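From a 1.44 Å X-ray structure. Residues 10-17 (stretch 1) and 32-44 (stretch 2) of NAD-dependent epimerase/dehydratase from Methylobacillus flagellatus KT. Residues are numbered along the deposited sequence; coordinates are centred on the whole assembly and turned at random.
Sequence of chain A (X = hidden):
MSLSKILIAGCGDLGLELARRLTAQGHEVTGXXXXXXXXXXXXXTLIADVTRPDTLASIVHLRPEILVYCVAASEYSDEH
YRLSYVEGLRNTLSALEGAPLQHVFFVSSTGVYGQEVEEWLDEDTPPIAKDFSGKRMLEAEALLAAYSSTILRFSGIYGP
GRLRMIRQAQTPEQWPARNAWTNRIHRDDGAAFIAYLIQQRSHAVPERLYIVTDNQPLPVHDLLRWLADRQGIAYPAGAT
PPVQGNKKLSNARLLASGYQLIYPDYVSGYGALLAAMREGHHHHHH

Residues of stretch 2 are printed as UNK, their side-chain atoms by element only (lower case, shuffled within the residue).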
# COMPACT_ATOMS: atom_id res chain seq x y z
N GLY A 10 -4.10 -3.74 11.14
CA GLY A 10 -2.77 -3.25 10.83
C GLY A 10 -2.77 -1.74 10.90
O GLY A 10 -3.38 -1.07 10.06
N CYS A 11 -2.08 -1.20 11.90
CA CYS A 11 -2.06 0.23 12.14
C CYS A 11 -0.69 0.86 11.94
O CYS A 11 -0.22 1.68 12.74
CB CYS A 11 -2.57 0.56 13.54
SG CYS A 11 -4.32 0.13 13.78
N GLY A 12 -0.04 0.46 10.86
CA GLY A 12 1.11 1.21 10.39
C GLY A 12 0.68 2.51 9.75
O GLY A 12 -0.48 2.99 9.89
N ASP A 13 1.58 3.12 9.01
CA ASP A 13 1.31 4.49 8.57
C ASP A 13 0.14 4.56 7.58
O ASP A 13 -0.65 5.51 7.60
CB ASP A 13 2.56 5.18 8.02
CG ASP A 13 3.18 4.48 6.78
OD1 ASP A 13 2.81 3.34 6.40
OD2 ASP A 13 4.06 5.14 6.18
N LEU A 14 0.02 3.57 6.72
CA LEU A 14 -1.06 3.57 5.75
C LEU A 14 -2.39 3.43 6.47
O LEU A 14 -3.33 4.20 6.20
CB LEU A 14 -0.86 2.42 4.75
CG LEU A 14 -2.02 2.19 3.82
CD1 LEU A 14 -2.27 3.33 2.89
CD2 LEU A 14 -1.84 0.91 3.03
N GLY A 15 -2.47 2.48 7.40
CA GLY A 15 -3.73 2.26 8.14
C GLY A 15 -4.12 3.48 8.96
O GLY A 15 -5.30 3.79 9.07
N LEU A 16 -3.13 4.17 9.52
CA LEU A 16 -3.42 5.36 10.31
C LEU A 16 -3.92 6.51 9.47
O LEU A 16 -4.86 7.20 9.85
CB LEU A 16 -2.23 5.79 11.16
CG LEU A 16 -1.95 4.83 12.30
CD1 LEU A 16 -0.54 5.00 12.89
CD2 LEU A 16 -3.02 5.11 13.36
N GLU A 17 -3.33 6.69 8.29
CA GLU A 17 -3.78 7.74 7.42
C GLU A 17 -5.17 7.44 6.86
O GLU A 17 -6.00 8.34 6.76
CB GLU A 17 -2.77 7.98 6.28
CG GLU A 17 -3.18 9.01 5.22
CD GLU A 17 -3.36 10.43 5.72
OE1 GLU A 17 -2.93 10.73 6.87
OE2 GLU A 17 -3.94 11.23 4.97
N UNK A 32 -6.78 -2.54 14.56
CA UNK A 32 -6.22 -3.64 15.30
C UNK A 32 -4.71 -3.47 15.18
O UNK A 32 -4.17 -3.49 14.06
c UNK A 32 -6.55 -6.32 15.39
c UNK A 32 -6.70 -4.97 14.68
c UNK A 32 -5.09 -6.78 15.36
c UNK A 32 -7.44 -7.32 14.67
N UNK A 33 -4.03 -3.31 16.33
CA UNK A 33 -2.58 -3.08 16.36
C UNK A 33 -1.87 -4.05 17.30
O UNK A 33 -2.52 -4.78 18.04
n UNK A 33 -2.84 0.13 20.12
c UNK A 33 -2.69 -1.46 18.32
c UNK A 33 -2.19 -0.17 18.85
c UNK A 33 -2.22 0.14 21.30
n UNK A 33 -2.91 0.42 22.39
c UNK A 33 -2.34 -1.65 16.84
n UNK A 33 -0.92 -0.10 21.39
N UNK A 34 -0.54 -4.04 17.27
CA UNK A 34 0.28 -4.70 18.30
C UNK A 34 0.58 -3.77 19.50
O UNK A 34 0.64 -2.53 19.34
n UNK A 34 3.01 -5.44 13.36
c UNK A 34 2.85 -6.50 15.98
n UNK A 34 4.41 -3.77 14.09
c UNK A 34 3.68 -4.85 14.34
c UNK A 34 1.47 -6.08 16.49
n UNK A 34 3.64 -5.34 15.57
c UNK A 34 1.60 -5.11 17.67
N UNK A 35 0.87 -4.35 20.68
CA UNK A 35 1.18 -3.56 21.90
C UNK A 35 2.42 -2.69 21.77
O UNK A 35 2.49 -1.61 22.32
o UNK A 35 2.38 -5.29 23.06
c UNK A 35 1.28 -4.43 23.14
N UNK A 36 3.39 -3.13 20.97
CA UNK A 36 4.62 -2.35 20.77
C UNK A 36 4.45 -1.17 19.81
O UNK A 36 5.42 -0.46 19.52
c UNK A 36 5.74 -3.25 20.31
N UNK A 37 3.24 -1.01 19.27
CA UNK A 37 2.95 0.06 18.34
C UNK A 37 2.22 1.17 19.06
O UNK A 37 1.02 1.05 19.37
c UNK A 37 2.81 -1.20 16.14
n UNK A 37 1.98 -0.91 13.91
c UNK A 37 2.10 -0.40 17.16
o UNK A 37 0.95 -2.36 15.28
c UNK A 37 1.84 -1.55 15.07
N UNK A 38 2.93 2.26 19.32
CA UNK A 38 2.29 3.40 19.90
C UNK A 38 1.38 4.07 18.88
O UNK A 38 1.70 4.13 17.69
c UNK A 38 4.48 3.97 19.25
c UNK A 38 4.36 2.53 19.05
c UNK A 38 3.47 4.31 20.24
N UNK A 39 0.27 4.57 19.37
CA UNK A 39 -0.70 5.27 18.53
C UNK A 39 -0.73 6.75 18.82
O UNK A 39 -0.55 7.17 19.96
c UNK A 39 -2.11 4.67 18.76
c UNK A 39 -0.57 2.22 16.26
s UNK A 39 -2.20 2.99 16.51
c UNK A 39 -2.23 3.22 18.34
N UNK A 40 -1.06 7.56 17.80
CA UNK A 40 -1.32 8.98 18.05
C UNK A 40 -2.63 9.16 18.80
O UNK A 40 -3.57 8.38 18.62
c UNK A 40 -1.68 8.45 15.77
c UNK A 40 -1.42 9.58 16.65
c UNK A 40 -1.27 7.18 16.40
N UNK A 41 -2.66 10.15 19.67
CA UNK A 41 -3.86 10.43 20.46
C UNK A 41 -5.06 10.61 19.56
O UNK A 41 -5.00 11.27 18.49
c UNK A 41 -3.71 11.63 21.42
N UNK A 42 -6.14 9.98 19.98
CA UNK A 42 -7.43 10.12 19.30
C UNK A 42 -7.80 8.96 18.41
O UNK A 42 -8.98 8.86 18.03
N UNK A 43 -6.85 8.08 18.04
CA UNK A 43 -7.19 6.95 17.21
C UNK A 43 -7.74 5.79 18.07
O UNK A 43 -7.20 5.47 19.15
c UNK A 43 -4.93 5.84 17.09
c UNK A 43 -6.53 5.45 15.31
c UNK A 43 -6.02 6.47 16.30
N UNK A 44 -8.80 5.16 17.59
CA UNK A 44 -9.46 4.10 18.32
C UNK A 44 -8.90 2.77 17.88
O UNK A 44 -9.05 2.42 16.71
o UNK A 44 -12.07 4.80 20.31
c UNK A 44 -10.95 4.17 17.97
n UNK A 44 -13.30 2.92 20.45
c UNK A 44 -12.40 3.69 19.87
c UNK A 44 -11.76 3.15 18.61
O HOH W 1 -0.47 -3.10 13.33

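Position 32 carries four side-chain carbons, forked at the second. Its backbone O accepts a hydrogen bond from Gly-10 N at 2.9 Å, and Cys-11 SG lies 3.6 Å from the same O. This forked, all-carbon chain is Leu-32.

Position 33 has three carbons, a nitrogen, then a carbon carrying two more nitrogens. That is a guanidinium group. Its CB packs 4.0 Å from Cys-11 CB, while the end of the chain leads away from stretch 1. The residue is Arg-33.

Position 34 repeats the pattern of three carbons, a nitrogen and a carbon with two nitrogens. It makes no contact with stretch 1. It is Arg-34, the first residue of a type I turn that runs to position 37.

Position 35 has one carbon and one oxygen, and lies out of reach of stretch 1. It is Ser-35.

Position 36 has a single carbon, also out of reach. It is Ala-36.

Position 37 has three carbons, the third carrying one oxygen and one nitrogen. Its nitrogen end comes close to Cys-11 O. A terminal amide on this carbon count makes it Gln-37. NE2 of Gln-37 lies 3.6 Å from Cys-11 O, a contact not counted as a hydrogen bond. OE1 of Gln-37 accepts from Arg-34 N at 3.0 Å, and the backbone N of Gln-37 donates to Arg-34 O at 3.0 Å, so side chain and backbone both tie the turn together.

Position 38 has three carbons closing a ring onto the backbone N. It does not touch stretch 1. It is Pro-38.

Position 39 is an unbranched chain of two carbons, a sulfur and a carbon. Its terminal carbon packs on Cys-11 and its sulfur on Leu-16. The thioether identifies Met-39. CE of Met-39 sits 3.8 Å from Cys-11 CB, and SD of Met-39 is 3.9 Å from Leu-16 CD2.

Position 40 again has three carbons in a ring closed on N. One ring carbon packs on Leu-16. This is Pro-40. Pro-40 CD is 4.1 Å from Leu-16 CD2.

Position 41 has one carbon and is out of reach. It is Ala-41.

Position 42 has no side-chain atoms. Its backbone angles would jam a CB against the carbonyl O of Ala-41. It is Gly-42, within the type II turn from Pro-40 to position 43.

Position 43 has one carbon carrying two carbons. One branch packs on Leu-16. It is Val-43. Val-43 CG2 is 4.0 Å from Leu-16 CD2.

Position 44 has three carbons, the third with an oxygen and a nitrogen. It makes no close contact with stretch 1. It is Gln-44.

The contact has a polar part and an apolar part. The bond from Gly-10 N to Leu-32 O is the only direct hydrogen bond across it. Water 1 adds a bridge, accepting from Cys-11 N at 2.9 Å and donating to Gln-37 OE1 at 2.5 Å. Beyond these, Met-39 reaches both Cys-11 and Leu-16, while Pro-40 and Val-43 complete the packing around Leu-16 CD2. Together the stretches bury 343 Å².

Stretch 2 (32-44) LRRSAQPMPAGVQ
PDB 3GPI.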